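Local coordinates for periplasmic binding protein (Mycobacterium smegmatis, PDB 4MDY), which probably captures an iron-containing solute outside the membrane and hands it to an ABC transporter, as a lipoprotein of the solute-binding protein 8 family, at residues T39-L44 against F63-W68; L45-V50 against T152-S157; G195-F200 against A272-L277; T202-T207 against P288-V293; A268-F273 against Y279-D284. All blocks are in the same frame, centred on the assembly; numbering follows the deposited sequence.

Interaction 1 of 5, residues T39-L44 against F63-W68; sequences TEQDDL and FGVWPW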
# COMPACT_ATOMS: atom_id res chain seq x y z
N THR A 39 -1.13 5.93 3.83
CA THR A 39 -2.13 5.10 3.13
C THR A 39 -3.49 4.95 3.84
O THR A 39 -4.41 4.36 3.27
CB THR A 39 -1.57 3.68 2.88
OG1 THR A 39 -1.18 3.09 4.12
CG2 THR A 39 -0.37 3.70 1.93
N GLU A 40 -3.62 5.47 5.06
CA GLU A 40 -4.79 5.22 5.91
C GLU A 40 -6.10 5.76 5.33
O GLU A 40 -7.18 5.28 5.70
CB GLU A 40 -4.58 5.80 7.31
CG GLU A 40 -3.48 5.11 8.11
CD GLU A 40 -2.16 5.84 8.05
OE1 GLU A 40 -1.73 6.18 6.93
OE2 GLU A 40 -1.55 6.08 9.12
N GLN A 41 -6.01 6.76 4.45
CA GLN A 41 -7.21 7.32 3.86
C GLN A 41 -8.03 6.27 3.13
O GLN A 41 -9.24 6.37 3.09
CB GLN A 41 -6.91 8.52 2.94
CG GLN A 41 -6.22 8.21 1.61
CD GLN A 41 -4.71 8.27 1.69
OE1 GLN A 41 -4.11 7.99 2.74
NE2 GLN A 41 -4.08 8.63 0.58
N ASP A 42 -7.38 5.26 2.55
CA ASP A 42 -8.10 4.20 1.84
C ASP A 42 -8.88 3.31 2.81
O ASP A 42 -9.97 2.87 2.49
CB ASP A 42 -7.15 3.34 1.01
CG ASP A 42 -6.71 4.02 -0.29
OD1 ASP A 42 -6.94 5.24 -0.47
OD2 ASP A 42 -6.12 3.31 -1.13
N ASP A 43 -8.33 3.07 4.00
CA ASP A 43 -9.07 2.28 5.00
C ASP A 43 -10.30 3.07 5.45
O ASP A 43 -11.41 2.54 5.50
CB ASP A 43 -8.19 1.96 6.21
CG ASP A 43 -6.95 1.16 5.84
OD1 ASP A 43 -7.06 -0.06 5.58
OD2 ASP A 43 -5.86 1.77 5.81
N LEU A 44 -10.10 4.35 5.75
CA LEU A 44 -11.20 5.22 6.21
C LEU A 44 -12.30 5.33 5.15
O LEU A 44 -13.49 5.09 5.42
CB LEU A 44 -10.64 6.60 6.59
CG LEU A 44 -9.76 6.54 7.85
CD1 LEU A 44 -8.88 7.76 8.01
CD2 LEU A 44 -10.62 6.34 9.10
N PHE A 63 -5.92 15.88 -3.57
CA PHE A 63 -6.10 15.61 -2.14
C PHE A 63 -5.28 14.41 -1.63
O PHE A 63 -5.50 13.93 -0.52
CB PHE A 63 -7.58 15.43 -1.79
CG PHE A 63 -8.41 16.64 -2.11
CD1 PHE A 63 -8.28 17.80 -1.37
CD2 PHE A 63 -9.32 16.61 -3.16
CE1 PHE A 63 -9.05 18.91 -1.66
CE2 PHE A 63 -10.09 17.72 -3.46
CZ PHE A 63 -9.95 18.87 -2.71
N GLY A 64 -4.31 13.96 -2.43
CA GLY A 64 -3.53 12.75 -2.13
C GLY A 64 -4.35 11.48 -2.23
O GLY A 64 -3.89 10.41 -1.82
N VAL A 65 -5.55 11.59 -2.80
CA VAL A 65 -6.49 10.48 -2.90
C VAL A 65 -6.47 9.99 -4.34
O VAL A 65 -6.80 10.73 -5.27
CB VAL A 65 -7.91 10.90 -2.48
CG1 VAL A 65 -8.90 9.76 -2.65
CG2 VAL A 65 -7.91 11.38 -1.04
N TRP A 66 -6.09 8.73 -4.51
CA TRP A 66 -5.94 8.12 -5.83
C TRP A 66 -7.30 7.74 -6.42
O TRP A 66 -8.31 7.70 -5.70
CB TRP A 66 -5.00 6.90 -5.72
CG TRP A 66 -3.54 7.29 -5.58
CD1 TRP A 66 -2.97 7.97 -4.54
CD2 TRP A 66 -2.49 7.04 -6.51
NE1 TRP A 66 -1.64 8.15 -4.76
CE2 TRP A 66 -1.31 7.58 -5.96
CE3 TRP A 66 -2.42 6.40 -7.75
CZ2 TRP A 66 -0.08 7.50 -6.62
CZ3 TRP A 66 -1.20 6.33 -8.40
CH2 TRP A 66 -0.05 6.86 -7.83
N PRO A 67 -7.34 7.47 -7.75
CA PRO A 67 -8.62 7.29 -8.44
C PRO A 67 -9.58 6.27 -7.82
O PRO A 67 -10.78 6.46 -7.86
CB PRO A 67 -8.19 6.86 -9.84
CG PRO A 67 -6.87 7.53 -10.04
CD PRO A 67 -6.21 7.42 -8.69
N TRP A 68 -9.04 5.20 -7.24
CA TRP A 68 -9.89 4.15 -6.65
C TRP A 68 -10.60 4.57 -5.36
O TRP A 68 -11.44 3.83 -4.86
CB TRP A 68 -9.06 2.89 -6.41
CG TRP A 68 -7.88 3.14 -5.55
CD1 TRP A 68 -7.87 3.28 -4.19
CD2 TRP A 68 -6.53 3.31 -5.98
NE1 TRP A 68 -6.60 3.52 -3.75
CE2 TRP A 68 -5.75 3.55 -4.83
CE3 TRP A 68 -5.89 3.29 -7.23
CZ2 TRP A 68 -4.37 3.75 -4.88
CZ3 TRP A 68 -4.51 3.49 -7.28
CH2 TRP A 68 -3.77 3.72 -6.11
O HOH W 1 -5.64 7.11 -2.13
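Asp42 and Trp68 are joined directly: the indole NE1 of Trp68 donates to Asp42 OD2 at 2.7 Å, with an N-H...O angle of 159°. The oxygen lies close to the indole plane and receives the N-H on its syn side, 34° out of the carboxylate plane; the ring and carboxylate planes are nearly perpendicular. The other oxygen reaches the same segment through a water, which donates to Asp42 OD1 at 2.8 Å and accepts from Trp66 N at 2.9 Å. One residue earlier, Gln41 bends at its second torsion and brings NE2 within 3.0 Å of Gly64 O, a weak bond at 123°.

The next layer out packs round these groups. CB of Trp66 rests 3.3 Å above the Trp68 ring, towards its rim. Ser275 OG is a second partner of Asp42 OD2, while the water serves OD1, so both oxygens of this buried acid are engaged. Val65 O is in turn bonded to the side chain of Gln70.

Helix 40-46 thus meets the turn leading into helix 67-73, with Phe273 of helix 265-273 packed against Gln41 and Asp42, and strand 33-35 touching Gln41.

Interaction 2 of 5, residues L45-V50 against T152-S157; sequences LAVGVV and TELIKS
Leu154 pushes a single methyl, CD1, against two neighbours at the end of helix 40-46. CD1 lies 3.8 Å from Ala46 CB and 3.6 Å from Val47 CG1, and these two touches make up the whole contact between the segments, with no hydrogen bond across it. Ala46 presents its methyl straight at the long helix 148-168. Val47 comes in obliquely: its CG1 sits beside the backbone N (chi1 -65°) and is the branch that meets the leucine, while CG2 turns off and stays 5.8 Å from Leu154 CD1. On the other side, the leucine leaves its helix with CG beside the backbone N and reaches out across the gap between backbones, where the nearest CA atoms, those of Ala46 and Leu154, are still 8.0 Å apart.

Other residues pack round it. Glu150 and Met151, a turn earlier on the long helix, also touch Val47, and Leu277 covers Ala46. There is one polar link nearby: Lys147 NZ is hydrogen-bonded to Val47 O, placing what is probably a positive charge at the carbonyl end of helix 40-46, which should suit the helix dipole.

Just past the contact the chain reverses. Gly48, at positive phi, returns its N to Leu45 O at 3.1 Å, and Val49 N reaches back to Leu44 O. This is a Schellman motif with Gly48 as the C-prime residue, a classic helix terminator, here closing a helix end that is packed against a long neighbouring helix.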
# COMPACT_ATOMS: atom_id res chain seq x y z
N LEU A 45 -11.90 5.67 3.93
CA LEU A 45 -12.85 5.86 2.84
C LEU A 45 -13.59 4.56 2.47
O LEU A 45 -14.76 4.61 2.09
CB LEU A 45 -12.15 6.44 1.61
CG LEU A 45 -11.72 7.91 1.77
CD1 LEU A 45 -10.82 8.32 0.61
CD2 LEU A 45 -12.93 8.83 1.88
N ALA A 46 -12.92 3.42 2.59
CA ALA A 46 -13.55 2.13 2.32
C ALA A 46 -14.82 1.92 3.15
O ALA A 46 -15.77 1.30 2.68
CB ALA A 46 -12.57 0.98 2.56
N VAL A 47 -14.82 2.42 4.38
CA VAL A 47 -15.97 2.26 5.28
C VAL A 47 -16.80 3.54 5.45
O VAL A 47 -17.62 3.63 6.35
CB VAL A 47 -15.54 1.70 6.66
CG1 VAL A 47 -14.99 0.29 6.50
CG2 VAL A 47 -14.52 2.60 7.35
N GLY A 48 -16.59 4.52 4.57
CA GLY A 48 -17.45 5.70 4.53
C GLY A 48 -17.09 6.80 5.50
O GLY A 48 -17.88 7.71 5.72
N VAL A 49 -15.91 6.73 6.10
CA VAL A 49 -15.42 7.78 6.97
C VAL A 49 -14.55 8.70 6.11
O VAL A 49 -13.49 8.29 5.63
CB VAL A 49 -14.61 7.21 8.15
CG1 VAL A 49 -14.00 8.33 8.98
CG2 VAL A 49 -15.52 6.32 9.01
N VAL A 50 -15.01 9.93 5.88
CA VAL A 50 -14.26 10.88 5.04
C VAL A 50 -13.38 11.74 5.95
O VAL A 50 -13.89 12.53 6.75
CB VAL A 50 -15.21 11.78 4.20
CG1 VAL A 50 -14.42 12.68 3.27
CG2 VAL A 50 -16.17 10.92 3.39
N THR A 152 -13.90 -6.10 8.33
CA THR A 152 -13.64 -7.53 8.24
C THR A 152 -14.13 -8.07 6.90
O THR A 152 -13.41 -8.80 6.22
CB THR A 152 -14.34 -8.27 9.38
OG1 THR A 152 -13.79 -7.81 10.61
CG2 THR A 152 -14.14 -9.78 9.27
N GLU A 153 -15.35 -7.70 6.53
CA GLU A 153 -15.89 -8.04 5.21
C GLU A 153 -14.99 -7.58 4.06
O GLU A 153 -14.77 -8.34 3.12
CB GLU A 153 -17.29 -7.43 5.05
CG GLU A 153 -17.92 -7.68 3.69
CD GLU A 153 -18.11 -9.16 3.41
OE1 GLU A 153 -18.27 -9.95 4.38
OE2 GLU A 153 -18.10 -9.53 2.22
N LEU A 154 -14.48 -6.35 4.14
CA LEU A 154 -13.61 -5.80 3.10
C LEU A 154 -12.31 -6.60 2.96
O LEU A 154 -11.86 -6.88 1.85
CB LEU A 154 -13.29 -4.33 3.38
CG LEU A 154 -14.38 -3.31 3.03
CD1 LEU A 154 -14.28 -2.09 3.93
CD2 LEU A 154 -14.30 -2.91 1.56
N ILE A 155 -11.72 -6.99 4.09
CA ILE A 155 -10.52 -7.83 4.08
C ILE A 155 -10.83 -9.19 3.42
O ILE A 155 -10.07 -9.66 2.56
CB ILE A 155 -9.96 -8.02 5.50
CG1 ILE A 155 -9.42 -6.68 6.04
CG2 ILE A 155 -8.85 -9.06 5.51
CD1 ILE A 155 -9.12 -6.66 7.53
N LYS A 156 -11.94 -9.80 3.81
CA LYS A 156 -12.42 -11.05 3.19
C LYS A 156 -12.59 -10.91 1.68
O LYS A 156 -12.21 -11.80 0.92
CB LYS A 156 -13.79 -11.45 3.76
CG LYS A 156 -13.75 -12.19 5.08
CD LYS A 156 -15.16 -12.42 5.62
CE LYS A 156 -15.13 -12.96 7.04
NZ LYS A 156 -16.49 -13.22 7.58
N SER A 157 -13.19 -9.79 1.27
CA SER A 157 -13.47 -9.52 -0.14
C SER A 157 -12.20 -9.47 -0.98
O SER A 157 -12.16 -10.01 -2.08
CB SER A 157 -14.24 -8.20 -0.26
OG SER A 157 -14.61 -7.96 -1.60

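Interaction 3 of 5, residues G195-F200 against A272-L277; sequences GWRTDF and AFASPL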
# COMPACT_ATOMS: atom_id res chain seq x y z
N GLY A 195 7.17 -11.36 1.82
CA GLY A 195 6.62 -10.83 3.05
C GLY A 195 5.16 -10.48 2.80
O GLY A 195 4.59 -10.88 1.77
N TRP A 196 4.55 -9.74 3.71
CA TRP A 196 3.14 -9.43 3.56
C TRP A 196 2.84 -8.75 2.22
O TRP A 196 1.80 -9.00 1.63
CB TRP A 196 2.60 -8.62 4.73
CG TRP A 196 2.91 -7.15 4.76
CD1 TRP A 196 3.84 -6.53 5.54
CD2 TRP A 196 2.25 -6.10 4.03
NE1 TRP A 196 3.81 -5.17 5.34
CE2 TRP A 196 2.84 -4.88 4.42
CE3 TRP A 196 1.21 -6.08 3.10
CZ2 TRP A 196 2.43 -3.65 3.89
CZ3 TRP A 196 0.81 -4.85 2.58
CH2 TRP A 196 1.42 -3.66 2.97
N ARG A 197 3.76 -7.92 1.75
CA ARG A 197 3.58 -7.20 0.49
C ARG A 197 3.51 -8.09 -0.75
O ARG A 197 2.95 -7.69 -1.76
CB ARG A 197 4.68 -6.18 0.28
CG ARG A 197 4.54 -4.95 1.15
CD ARG A 197 5.34 -3.79 0.56
NE ARG A 197 4.88 -2.52 1.08
CZ ARG A 197 3.91 -1.76 0.56
NH1 ARG A 197 3.60 -0.62 1.15
NH2 ARG A 197 3.26 -2.10 -0.55
N THR A 198 4.08 -9.29 -0.67
CA THR A 198 4.01 -10.23 -1.80
C THR A 198 2.89 -11.27 -1.64
O THR A 198 2.69 -12.09 -2.53
CB THR A 198 5.35 -10.95 -2.04
OG1 THR A 198 5.74 -11.68 -0.87
CG2 THR A 198 6.44 -9.94 -2.39
N ASP A 199 2.17 -11.24 -0.52
CA ASP A 199 1.11 -12.23 -0.28
C ASP A 199 0.10 -12.29 -1.42
O ASP A 199 -0.34 -13.38 -1.80
CB ASP A 199 0.37 -11.96 1.04
CG ASP A 199 1.14 -12.42 2.27
OD1 ASP A 199 2.10 -13.21 2.13
OD2 ASP A 199 0.78 -11.98 3.38
N PHE A 200 -0.27 -11.13 -1.96
CA PHE A 200 -1.25 -11.10 -3.03
C PHE A 200 -0.79 -11.92 -4.24
O PHE A 200 -1.62 -12.53 -4.90
CB PHE A 200 -1.62 -9.67 -3.43
CG PHE A 200 -0.61 -8.97 -4.28
CD1 PHE A 200 0.48 -8.32 -3.71
CD2 PHE A 200 -0.76 -8.92 -5.66
CE1 PHE A 200 1.41 -7.66 -4.51
CE2 PHE A 200 0.15 -8.24 -6.45
CZ PHE A 200 1.23 -7.62 -5.88
N ALA A 272 1.37 -0.23 -4.43
CA ALA A 272 2.00 0.52 -3.35
C ALA A 272 1.08 0.74 -2.17
O ALA A 272 1.48 0.54 -1.02
CB ALA A 272 2.51 1.86 -3.86
N PHE A 273 -0.16 1.15 -2.44
CA PHE A 273 -1.11 1.44 -1.38
C PHE A 273 -1.60 0.19 -0.65
O PHE A 273 -1.88 0.24 0.56
CB PHE A 273 -2.29 2.23 -1.92
CG PHE A 273 -2.11 3.71 -1.82
CD1 PHE A 273 -1.22 4.37 -2.66
CD2 PHE A 273 -2.80 4.44 -0.86
CE1 PHE A 273 -1.05 5.75 -2.56
CE2 PHE A 273 -2.62 5.81 -0.76
CZ PHE A 273 -1.74 6.46 -1.61
N ALA A 274 -1.70 -0.92 -1.37
CA ALA A 274 -2.06 -2.21 -0.76
C ALA A 274 -3.20 -2.05 0.25
O ALA A 274 -3.08 -2.42 1.41
CB ALA A 274 -0.83 -2.81 -0.08
N SER A 275 -4.30 -1.47 -0.21
CA SER A 275 -5.40 -1.09 0.66
C SER A 275 -6.69 -1.84 0.32
O SER A 275 -6.76 -2.50 -0.72
CB SER A 275 -5.64 0.42 0.53
OG SER A 275 -6.46 0.71 -0.58
N PRO A 276 -7.71 -1.74 1.18
CA PRO A 276 -9.01 -2.35 0.88
C PRO A 276 -9.64 -1.85 -0.43
O PRO A 276 -10.43 -2.56 -1.05
CB PRO A 276 -9.88 -1.94 2.07
CG PRO A 276 -8.91 -1.79 3.19
CD PRO A 276 -7.65 -1.24 2.57
N LEU A 277 -9.30 -0.64 -0.83
CA LEU A 277 -9.80 -0.08 -2.08
C LEU A 277 -8.84 -0.27 -3.25
O LEU A 277 -9.29 -0.35 -4.39
CB LEU A 277 -10.14 1.40 -1.92
CG LEU A 277 -11.28 1.73 -0.96
CD1 LEU A 277 -11.50 3.24 -0.90
CD2 LEU A 277 -12.57 1.03 -1.37
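Ala272, in the last turn of helix 265-273, offers its carbonyl O to Arg197, which takes it end-on with two nitrogens. NH1 and NH2 are each 3.2 Å from Ala272 O, and the oxygen lies in the guanidinium plane. Seen from the carbonyl, the two donors differ: NH1 is in its plane, NH2 well above it. The arginine reaches this far because its chain is extended from CG to NE. Phe273 turns the other way, towards the rings of Trp57 and Trp66.

Ala274 leaves the helix with positive phi, and its methyl meets the edge of the Trp196 ring, 3.7 Å from CZ3. That indole also lies against the arginine next to it: Arg197 CG sits over the ring centre, while Trp196 CH2 stands 3.9 Å above the guanidinium. Its NE1 is hydrogen-bonded to Phe131 O. Beyond, Ser275 OG turns to Asp42 OD2 and the N of Ser278.

The turn before helix 199-203 is thus tied to the C-terminal end of helix 265-273 and the loop after it. A cationic group beside that helix end should probably be favoured by the helix dipole. With two N-H groups on one oxygen and the CH2 corner of the indole over the guanidinium, the rotation of the arginine's end is well defined.

Interaction 4 of 5, residues T202-T207 against P288-V293; sequences TQMGLT and PELARV
This is a small, buried, purely apolar contact in the lobe built on the four-stranded parallel sheet, where the C-terminal helix 279-294 meets the link between helix 199-203 and edge strand 207-208. Leu290 supplies one side of it, and one methyl does all the touching. Its CD1 is 4.0 Å from Leu206 CD1, the two leucines reaching towards each other tip to tip, and 4.1 Å from the selenium of Met204, a selenomethionine whose side chain runs across the leucine at about a right angle. Met204 gets its SE there by starting beside the backbone N (chi1 -74°) and staying extended thereafter.

Met204 and Leu206 flank Gly205, which ends the helix in a Schellman motif: its positive phi turns the chain, and Gly205 N bonds back to Thr202 O at 3.0 Å. Leu206 then points inward just before the strand begins. The sheet order is 207-208, 176-181, 229-233, 260-262, a Rossmann-like alpha/beta layout in which helix 279-294 packs on the strands; Leu290 also touches Val229, Ile231 and Ile261. Phe172 lies against both leucines. From the long helix 148-168, Phe162 and Val165 pack on Met204. Away from the interface, Glu289 OE1 and Arg292 NH1 sit 3.4 Å apart as a charge pair without a directed N-H.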
# COMPACT_ATOMS: atom_id res chain seq x y z
N THR A 202 1.32 -14.59 -4.11
CA THR A 202 1.24 -15.97 -3.65
C THR A 202 -0.21 -16.47 -3.70
O THR A 202 -0.47 -17.61 -4.12
CB THR A 202 1.84 -16.11 -2.23
OG1 THR A 202 3.23 -15.77 -2.27
CG2 THR A 202 1.69 -17.53 -1.68
N GLN A 203 -1.15 -15.62 -3.28
CA GLN A 203 -2.59 -15.95 -3.29
C GLN A 203 -3.14 -16.17 -4.70
O GLN A 203 -4.12 -16.90 -4.88
CB GLN A 203 -3.40 -14.84 -2.63
CG GLN A 203 -3.29 -14.74 -1.12
CD GLN A 203 -4.06 -13.53 -0.58
OE1 GLN A 203 -3.62 -12.39 -0.72
NE2 GLN A 203 -5.22 -13.78 0.01
N MSE A 204 -2.54 -15.51 -5.69
CA MSE A 204 -2.91 -15.71 -7.09
C MSE A 204 -2.32 -16.97 -7.67
O MSE A 204 -2.61 -17.32 -8.82
CB MSE A 204 -2.42 -14.53 -7.92
CG MSE A 204 -3.25 -13.27 -7.72
SE MSE A 204 -2.44 -11.89 -8.87
CE MSE A 204 -3.42 -10.26 -8.40
N GLY A 205 -1.46 -17.66 -6.92
CA GLY A 205 -0.89 -18.94 -7.34
C GLY A 205 0.56 -18.89 -7.76
O GLY A 205 1.17 -19.92 -8.03
N LEU A 206 1.13 -17.69 -7.81
CA LEU A 206 2.52 -17.50 -8.22
C LEU A 206 3.50 -17.90 -7.13
O LEU A 206 3.16 -17.97 -5.94
CB LEU A 206 2.77 -16.03 -8.59
CG LEU A 206 1.96 -15.49 -9.75
CD1 LEU A 206 2.01 -13.97 -9.78
CD2 LEU A 206 2.46 -16.06 -11.06
N THR A 207 4.73 -18.17 -7.56
CA THR A 207 5.84 -18.40 -6.66
C THR A 207 6.63 -17.10 -6.55
O THR A 207 7.05 -16.51 -7.55
CB THR A 207 6.73 -19.56 -7.15
OG1 THR A 207 6.02 -20.80 -7.02
CG2 THR A 207 8.02 -19.64 -6.34
N PRO A 288 -4.62 -9.84 -16.28
CA PRO A 288 -4.47 -9.80 -17.74
C PRO A 288 -3.02 -9.61 -18.22
O PRO A 288 -2.63 -10.17 -19.25
CB PRO A 288 -5.32 -8.59 -18.15
CG PRO A 288 -6.32 -8.42 -17.05
CD PRO A 288 -5.67 -8.92 -15.79
N GLU A 289 -2.23 -8.83 -17.48
CA GLU A 289 -0.82 -8.62 -17.84
C GLU A 289 -0.03 -9.90 -17.60
O GLU A 289 0.80 -10.30 -18.42
CB GLU A 289 -0.20 -7.48 -17.04
CG GLU A 289 -0.87 -6.12 -17.22
CD GLU A 289 -0.61 -5.48 -18.57
OE1 GLU A 289 0.50 -5.63 -19.13
OE2 GLU A 289 -1.52 -4.79 -19.08
N LEU A 290 -0.29 -10.56 -16.47
CA LEU A 290 0.34 -11.85 -16.19
C LEU A 290 -0.04 -12.89 -17.24
O LEU A 290 0.81 -13.68 -17.67
CB LEU A 290 -0.05 -12.35 -14.80
CG LEU A 290 0.46 -11.51 -13.62
CD1 LEU A 290 -0.24 -11.92 -12.34
CD2 LEU A 290 1.96 -11.62 -13.47
N ALA A 291 -1.31 -12.90 -17.64
CA ALA A 291 -1.80 -13.89 -18.60
C ALA A 291 -1.17 -13.68 -19.98
O ALA A 291 -0.90 -14.64 -20.69
CB ALA A 291 -3.32 -13.82 -18.70
N ARG A 292 -0.95 -12.42 -20.33
CA ARG A 292 -0.29 -12.04 -21.58
C ARG A 292 1.12 -12.61 -21.71
O ARG A 292 1.52 -13.00 -22.81
CB ARG A 292 -0.25 -10.51 -21.72
CG ARG A 292 0.22 -10.02 -23.08
CD ARG A 292 0.33 -8.50 -23.13
NE ARG A 292 -0.95 -7.86 -22.82
CZ ARG A 292 -1.12 -6.57 -22.50
NH1 ARG A 292 -0.08 -5.74 -22.43
NH2 ARG A 292 -2.34 -6.12 -22.23
N VAL A 293 1.87 -12.65 -20.61
CA VAL A 293 3.26 -13.11 -20.66
C VAL A 293 3.43 -14.58 -20.23
O VAL A 293 4.35 -15.25 -20.68
CB VAL A 293 4.20 -12.19 -19.84
CG1 VAL A 293 4.07 -10.74 -20.30
CG2 VAL A 293 3.95 -12.29 -18.35

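Interaction 5 of 5, residues A268-F273 against Y279-D284; sequences AGAIAF and YPVVAD
Apolar packing carries this contact, and Ala270 is at its middle. Its methyl is 3.7 Å from Val282 CG2 and 3.9 Å from Val281 CG1, so two successive valines of the second helix bear on one small side chain. Val281 uses the branch anti to the backbone N (chi1 173°); Val282 uses the other one, CG2, which lies beside its backbone N. That same CG2 also sits 3.7 Å from the backbone N of Ile271 and 3.9 Å from Ile271 CG1, the isoleucine and the valine crossing at about a right angle. Val282 therefore rests on the backbone of the first helix as well as on its side chains. With an alanine at the nearest point, the CA atoms of Ala270 and Val282 come to 6.2 Å and the helix axes to 8.3 Å.

No hydrogen bond joins the two segments. Polar links lie next to them: Ser278 OG, just before the second helix, bonds to Ala270 O, and Asp284, in the second turn of helix 279-294, forms a salt bridge with Arg161 of the long helix 148-168.

Aromatic groups pack round the contact. Trp68 covers Ala270 and Val281 from helix 67-73, while Tyr279 makes edge-to-face contacts with Trp134 and Phe162.

The two helices follow one another after a five-residue connection and cross at -132°: a helix-loop-helix unit whose arms run obliquely against each other, the second being the C-terminal helix of the chain.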
# COMPACT_ATOMS: atom_id res chain seq x y z
N ALA A 268 0.75 0.65 -10.50
CA ALA A 268 1.89 0.84 -9.60
C ALA A 268 1.40 1.44 -8.30
O ALA A 268 1.78 1.00 -7.22
CB ALA A 268 2.94 1.75 -10.23
N GLY A 269 0.55 2.46 -8.39
CA GLY A 269 -0.01 3.10 -7.20
C GLY A 269 -0.84 2.13 -6.38
O GLY A 269 -0.74 2.09 -5.16
N ALA A 270 -1.65 1.33 -7.06
CA ALA A 270 -2.54 0.39 -6.38
C ALA A 270 -1.75 -0.66 -5.60
O ALA A 270 -2.08 -0.95 -4.46
CB ALA A 270 -3.48 -0.27 -7.38
N ILE A 271 -0.67 -1.17 -6.18
CA ILE A 271 0.24 -2.10 -5.50
C ILE A 271 0.88 -1.46 -4.26
O ILE A 271 0.93 -2.06 -3.19
CB ILE A 271 1.32 -2.62 -6.45
CG1 ILE A 271 0.69 -3.50 -7.53
CG2 ILE A 271 2.40 -3.40 -5.70
CD1 ILE A 271 1.55 -3.72 -8.75
N ALA A 272 1.37 -0.23 -4.43
CA ALA A 272 2.00 0.52 -3.35
C ALA A 272 1.08 0.74 -2.17
O ALA A 272 1.48 0.54 -1.02
CB ALA A 272 2.51 1.86 -3.86
N PHE A 273 -0.16 1.15 -2.44
CA PHE A 273 -1.11 1.44 -1.38
C PHE A 273 -1.60 0.19 -0.65
O PHE A 273 -1.88 0.24 0.56
CB PHE A 273 -2.29 2.23 -1.92
CG PHE A 273 -2.11 3.71 -1.82
CD1 PHE A 273 -1.22 4.37 -2.66
CD2 PHE A 273 -2.80 4.44 -0.86
CE1 PHE A 273 -1.05 5.75 -2.56
CE2 PHE A 273 -2.62 5.81 -0.76
CZ PHE A 273 -1.74 6.46 -1.61
N TYR A 279 -6.38 -2.80 -3.65
CA TYR A 279 -6.14 -4.19 -4.05
C TYR A 279 -7.13 -4.76 -5.08
O TYR A 279 -6.71 -5.54 -5.94
CB TYR A 279 -6.05 -5.12 -2.83
CG TYR A 279 -4.65 -5.34 -2.29
CD1 TYR A 279 -3.54 -5.49 -3.14
CD2 TYR A 279 -4.43 -5.44 -0.92
CE1 TYR A 279 -2.27 -5.70 -2.63
CE2 TYR A 279 -3.16 -5.66 -0.41
CZ TYR A 279 -2.08 -5.79 -1.26
OH TYR A 279 -0.84 -6.01 -0.74
N PRO A 280 -8.42 -4.38 -5.01
CA PRO A 280 -9.34 -4.72 -6.11
C PRO A 280 -8.87 -4.24 -7.48
O PRO A 280 -9.07 -4.94 -8.48
CB PRO A 280 -10.65 -4.03 -5.69
CG PRO A 280 -10.61 -4.10 -4.20
CD PRO A 280 -9.16 -3.85 -3.85
N VAL A 281 -8.23 -3.07 -7.54
CA VAL A 281 -7.64 -2.58 -8.80
C VAL A 281 -6.51 -3.50 -9.28
O VAL A 281 -6.39 -3.77 -10.48
CB VAL A 281 -7.12 -1.13 -8.66
CG1 VAL A 281 -6.36 -0.69 -9.91
CG2 VAL A 281 -8.27 -0.18 -8.37
N VAL A 282 -5.71 -3.99 -8.34
CA VAL A 282 -4.64 -4.94 -8.66
C VAL A 282 -5.24 -6.24 -9.18
O VAL A 282 -4.77 -6.79 -10.18
CB VAL A 282 -3.73 -5.21 -7.43
CG1 VAL A 282 -2.65 -6.24 -7.76
CG2 VAL A 282 -3.10 -3.92 -6.92
N ALA A 283 -6.30 -6.73 -8.53
CA ALA A 283 -6.95 -7.97 -8.96
C ALA A 283 -7.60 -7.82 -10.34
O ALA A 283 -7.72 -8.80 -11.08
CB ALA A 283 -7.96 -8.44 -7.93
N ASP A 284 -8.02 -6.61 -10.69
CA ASP A 284 -8.58 -6.35 -12.02
C ASP A 284 -7.50 -6.29 -13.09
O ASP A 284 -7.61 -6.97 -14.12
CB ASP A 284 -9.36 -5.03 -12.06
CG ASP A 284 -10.79 -5.18 -11.57
OD1 ASP A 284 -11.30 -6.31 -11.52
OD2 ASP A 284 -11.40 -4.14 -11.24

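Following the chain, interaction 1 opens at 39-44 and interaction 2 directly after it at 45-50, both on helix 40-46; interaction 1 closes at 63-68, interaction 2 only at 152-157, so the two loops cross. Interactions 3 and 4 start on adjoining segments around helix 199-203 and also cross, closing at 272-277 and 288-293. Interaction 5 spans the short loop from 268-273 to 279-284, nested inside that of interaction 4 and sharing Ala272 and Phe273 with interaction 3. The first two tie helix 40-46 to 67-73 and 148-168; interaction 3 ties 195-200 to the end of helix 265-273; interactions 4 and 5 tie the end of helix 199-203 and helix 265-273 to helix 279-294. Phe273 and Ser275 join interaction 3 to interaction 1.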